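Local coordinates for conserved uncharacterized protein (predicted phosphoesterase COG0622) (Streptococcus pneumoniae, PDB 3CK2) that probably acts as a metal-dependent phosphoesterase of the calcineurin-like superfamily, carrying a pair of manganese ions in its metal site, at residues 21-24 with 25-28; 95-98 with 99-102. All coordinates share one frame; numbering follows the deposited sequence.

Interaction 1. Residues 21-24 with 25-28; sequences IVEE and VRDR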
loop_
_atom_site.group_PDB
_atom_site.type_symbol
_atom_site.label_atom_id
_atom_site.label_comp_id
_atom_site.label_asym_id
_atom_site.label_seq_id
_atom_site.Cartn_x
_atom_site.Cartn_y
_atom_site.Cartn_z
ATOM N N ILE A 21 -15.183 0.444 5.291
ATOM C CA ILE A 21 -13.817 0.074 5.737
ATOM C C ILE A 21 -12.769 1.149 5.424
ATOM O O ILE A 21 -11.832 1.383 6.193
ATOM C CB ILE A 21 -13.353 -1.370 5.292
ATOM C CG1 ILE A 21 -12.222 -1.839 6.226
ATOM C CG2 ILE A 21 -12.933 -1.459 3.835
ATOM C CD1 ILE A 21 -12.626 -2.031 7.708
ATOM N N VAL A 22 -12.940 1.795 4.291
ATOM C CA VAL A 22 -12.073 2.893 3.876
ATOM C C VAL A 22 -12.207 4.097 4.829
ATOM O O VAL A 22 -11.201 4.684 5.240
ATOM C CB VAL A 22 -12.388 3.262 2.405
ATOM C CG1 VAL A 22 -11.728 4.597 2.011
ATOM C CG2 VAL A 22 -11.949 2.114 1.520
ATOM N N GLU A 23 -13.453 4.446 5.158
ATOM C CA GLU A 23 -13.774 5.522 6.135
ATOM C C GLU A 23 -13.201 5.215 7.530
ATOM O O GLU A 23 -12.652 6.077 8.186
ATOM C CB GLU A 23 -15.299 5.714 6.246
ATOM C CG GLU A 23 -15.738 6.858 7.175
ATOM C CD GLU A 23 -17.262 7.027 7.296
ATOM O OE1 GLU A 23 -18.010 6.070 6.994
ATOM O OE2 GLU A 23 -17.713 8.109 7.750
ATOM N N GLU A 24 -13.364 3.971 7.965
ATOM C CA GLU A 24 -12.891 3.527 9.265
ATOM C C GLU A 24 -11.376 3.644 9.387
ATOM O O GLU A 24 -10.875 4.121 10.401
ATOM C CB GLU A 24 -13.314 2.093 9.526
ATOM C CG GLU A 24 -12.901 1.671 10.902
ATOM C CD GLU A 24 -13.482 0.337 11.347
ATOM O OE1 GLU A 24 -14.296 -0.266 10.578
ATOM O OE2 GLU A 24 -13.100 -0.073 12.476
ATOM N N VAL A 25 -10.665 3.224 8.352
ATOM C CA VAL A 25 -9.200 3.301 8.314
ATOM C C VAL A 25 -8.690 4.759 8.170
ATOM O O VAL A 25 -7.707 5.154 8.833
ATOM C CB VAL A 25 -8.618 2.352 7.179
ATOM C CG1 VAL A 25 -7.163 2.691 6.817
ATOM C CG2 VAL A 25 -8.801 0.890 7.579
ATOM N N ARG A 26 -9.362 5.548 7.325
ATOM C CA ARG A 26 -9.098 6.981 7.241
ATOM C C ARG A 26 -9.191 7.618 8.635
ATOM O O ARG A 26 -8.216 8.223 9.128
ATOM C CB ARG A 26 -10.059 7.724 6.282
ATOM C CG ARG A 26 -9.676 9.248 6.194
ATOM C CD ARG A 26 -10.792 10.277 5.951
ATOM N NE ARG A 26 -11.989 10.069 6.761
ATOM C CZ ARG A 26 -13.206 10.471 6.397
ATOM N NH1 ARG A 26 -13.357 11.110 5.261
ATOM N NH2 ARG A 26 -14.284 10.250 7.160
ATOM N N ASP A 27 -10.379 7.487 9.223
ATOM C CA ASP A 27 -10.709 8.055 10.506
ATOM C C ASP A 27 -9.743 7.636 11.615
ATOM O O ASP A 27 -9.401 8.422 12.489
ATOM C CB ASP A 27 -12.141 7.636 10.912
ATOM C CG ASP A 27 -13.231 8.415 10.172
ATOM O OD1 ASP A 27 -12.897 9.323 9.378
ATOM O OD2 ASP A 27 -14.425 8.125 10.404
ATOM N N ARG A 28 -9.335 6.386 11.596
ATOM C CA ARG A 28 -8.466 5.874 12.647
ATOM C C ARG A 28 -7.073 6.496 12.588
ATOM O O ARG A 28 -6.450 6.792 13.621
ATOM C CB ARG A 28 -8.355 4.360 12.500
ATOM C CG ARG A 28 -7.638 3.694 13.632
ATOM C CD ARG A 28 -7.611 2.211 13.425
ATOM N NE ARG A 28 -6.817 1.585 14.470
ATOM C CZ ARG A 28 -7.265 1.340 15.702
ATOM N NH1 ARG A 28 -8.527 1.623 16.049
ATOM N NH2 ARG A 28 -6.448 0.789 16.585
#
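Two successive turns of helix 19-29, the helical crossover of a beta-alpha-beta unit, meet here through E23 on the first turn and R26 and D27 on the second. The backbone is regular alpha-helix: the N-H groups of V25, R26, D27 and R28 bond to the carbonyls of I21, V22, E23 and E24, the D27 N to E23 O bond measuring 2.9 Å and being nearly straight at 167°. On the outer face the adjacent residues R26 and D27 form a salt bridge within the second turn. NE and NH2 of R26 converge side-on on the single atom D27 OD1, at 2.9 and 2.8 Å, from its anti and syn sides. OD1 lies close to the guanidinium plane, but both bonds are bent and both donors sit off the carboxylate plane. R26 reaches it because its chain bends at chi2 and chi3 (chi3 45°).

E23, extended with CG anti to its backbone N (chi1 -177°), packs against this pair. Its CG lies 3.7 Å from R26 NH2 and also 3.7 Å from D27 OD2, while its carboxylate stands almost perpendicular to the guanidinium. E23 OE2 stays 4.1 Å from R26 NH2, longer than a salt bridge, so any attraction is probably modest; R26 may also ease the proximity of the two acids. Further round the helix, E24 OE2 is hydrogen-bonded to H164 in a loop that R28 also touches.

The buried face is apolar: V25 packs on I10 and M12 of strand 7-12, I21 and V22 rest against loop residues I133 and S15, and the helix thereby covers the strand that precedes it before the chain continues into strand 35-38.

Interaction 2. Residues 95-98 with 99-102; sequences QKLD and YWAQ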
loop_
_atom_site.group_PDB
_atom_site.type_symbol
_atom_site.label_atom_id
_atom_site.label_comp_id
_atom_site.label_asym_id
_atom_site.label_seq_id
_atom_site.Cartn_x
_atom_site.Cartn_y
_atom_site.Cartn_z
ATOM N N GLN A 95 9.498 -7.681 -13.134
ATOM C CA GLN A 95 10.614 -7.011 -13.790
ATOM C C GLN A 95 10.292 -5.571 -14.231
ATOM O O GLN A 95 11.131 -4.681 -14.105
ATOM C CB GLN A 95 11.092 -7.834 -14.991
ATOM C CG GLN A 95 11.733 -9.157 -14.585
ATOM C CD GLN A 95 12.433 -9.859 -15.726
ATOM O OE1 GLN A 95 11.868 -10.019 -16.817
ATOM N NE2 GLN A 95 13.670 -10.301 -15.481
ATOM N N LYS A 96 9.087 -5.346 -14.752
ATOM C CA LYS A 96 8.674 -4.007 -15.139
ATOM C C LYS A 96 8.471 -3.116 -13.900
ATOM O O LYS A 96 8.927 -1.992 -13.867
ATOM C CB LYS A 96 7.404 -4.058 -16.007
ATOM C CG LYS A 96 7.623 -4.610 -17.417
ATOM C CD LYS A 96 6.357 -4.548 -18.234
ATOM C CE LYS A 96 6.387 -5.487 -19.447
ATOM N NZ LYS A 96 5.584 -6.778 -19.266
ATOM N N LEU A 97 7.796 -3.626 -12.881
ATOM C CA LEU A 97 7.642 -2.864 -11.633
ATOM C C LEU A 97 9.003 -2.509 -10.982
ATOM O O LEU A 97 9.217 -1.380 -10.554
ATOM C CB LEU A 97 6.785 -3.635 -10.641
ATOM C CG LEU A 97 6.325 -2.876 -9.391
ATOM C CD1 LEU A 97 5.335 -1.747 -9.790
ATOM C CD2 LEU A 97 5.735 -3.837 -8.373
ATOM N N ASP A 98 9.915 -3.469 -10.935
ATOM C CA ASP A 98 11.242 -3.253 -10.370
ATOM C C ASP A 98 12.082 -2.293 -11.237
ATOM O O ASP A 98 12.859 -1.513 -10.711
ATOM C CB ASP A 98 11.951 -4.604 -10.208
ATOM C CG ASP A 98 13.271 -4.503 -9.476
ATOM O OD1 ASP A 98 13.316 -4.132 -8.292
ATOM O OD2 ASP A 98 14.290 -4.830 -10.078
ATOM N N TYR A 99 11.952 -2.341 -12.557
ATOM C CA TYR A 99 12.682 -1.390 -13.393
ATOM C C TYR A 99 12.281 0.066 -13.066
ATOM O O TYR A 99 13.129 0.951 -12.931
ATOM C CB TYR A 99 12.441 -1.703 -14.863
ATOM C CG TYR A 99 13.186 -0.796 -15.832
ATOM C CD1 TYR A 99 14.534 -0.995 -16.112
ATOM C CD2 TYR A 99 12.525 0.251 -16.480
ATOM C CE1 TYR A 99 15.217 -0.165 -17.011
ATOM C CE2 TYR A 99 13.188 1.076 -17.363
ATOM C CZ TYR A 99 14.529 0.865 -17.629
ATOM O OH TYR A 99 15.154 1.693 -18.511
ATOM N N TRP A 100 10.974 0.276 -12.908
ATOM C CA TRP A 100 10.400 1.582 -12.596
ATOM C C TRP A 100 10.877 2.033 -11.243
ATOM O O TRP A 100 11.240 3.179 -11.092
ATOM C CB TRP A 100 8.857 1.519 -12.634
ATOM C CG TRP A 100 8.161 2.769 -12.162
ATOM C CD1 TRP A 100 8.416 4.043 -12.584
ATOM C CD2 TRP A 100 7.088 2.874 -11.206
ATOM N NE1 TRP A 100 7.587 4.934 -11.945
ATOM C CE2 TRP A 100 6.759 4.246 -11.096
ATOM C CE3 TRP A 100 6.388 1.952 -10.422
ATOM C CZ2 TRP A 100 5.750 4.716 -10.241
ATOM C CZ3 TRP A 100 5.385 2.422 -9.573
ATOM C CH2 TRP A 100 5.072 3.789 -9.499
ATOM N N ALA A 101 10.872 1.131 -10.259
ATOM C CA ALA A 101 11.275 1.455 -8.889
ATOM C C ALA A 101 12.747 1.852 -8.815
ATOM O O ALA A 101 13.151 2.673 -7.980
ATOM C CB ALA A 101 10.983 0.270 -7.932
ATOM N N GLN A 102 13.547 1.268 -9.698
ATOM C CA GLN A 102 14.966 1.542 -9.727
ATOM C C GLN A 102 15.213 2.881 -10.422
ATOM O O GLN A 102 16.020 3.684 -9.947
ATOM C CB GLN A 102 15.708 0.419 -10.443
ATOM C CG GLN A 102 15.413 -0.961 -9.926
ATOM C CD GLN A 102 16.525 -1.522 -9.122
ATOM O OE1 GLN A 102 17.594 -1.820 -9.669
ATOM N NE2 GLN A 102 16.299 -1.694 -7.804
#
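Y99 N donates to Q95 O at 2.9 Å, the shortest of the backbone bonds that tie these consecutive turns of helix 95-103 together. The next residues continue the alpha-helical pattern, W100 N to K96 O at 3.2 Å and A101 N to L97 O at 3.0 Å.

Among the side chains, the clearest meeting is apolar. L97 CD1 comes to the edge of the W100 indole, in its plane, 3.9 Å from CE3. With CG of W100 anti to the backbone N (chi1 173°), the indole projects outward from the helix on the buried side, where its six-membered ring presents that edge to the leucine three residues earlier. D98 and Q102 lie near each other one turn apart, but the details are uncertain because Q102 CG is modelled too close to D98 O. The buried D98 OD1 has no polar partner in the model.

The indole is framed by F88, whose ring meets it, and by R70 in a cation-pi contact. L97, W100 and A101 lie against strand 78-83 through T83 and I81, while D98, A101 and Q102 touch strand 125-130 at F127 and I125, which seats the crossover helix over two strands of its sheet.

How the interactions relate
Interactions 1 and 2 are both meetings of successive helical turns, in two separate beta-alpha-beta units of one calcineurin-like domain. Their centres lie about 30 Å apart on opposite sides of the chain's centre, and they do not touch. Each is only partly buried, but the side chains that matter differ. In interaction 1 a salt bridge between neighbours R26 and D27 lies on the outer side of helix 19-29, and E23 of the preceding turn runs against it through CG without a salt bridge to either; the inner face serves the six-stranded sheet. In interaction 2 the chief pairing spans the turns, hydrophobic and turned inward, between helix 95-103 and the five-stranded sheet. Neither reaches the manganese ions directly.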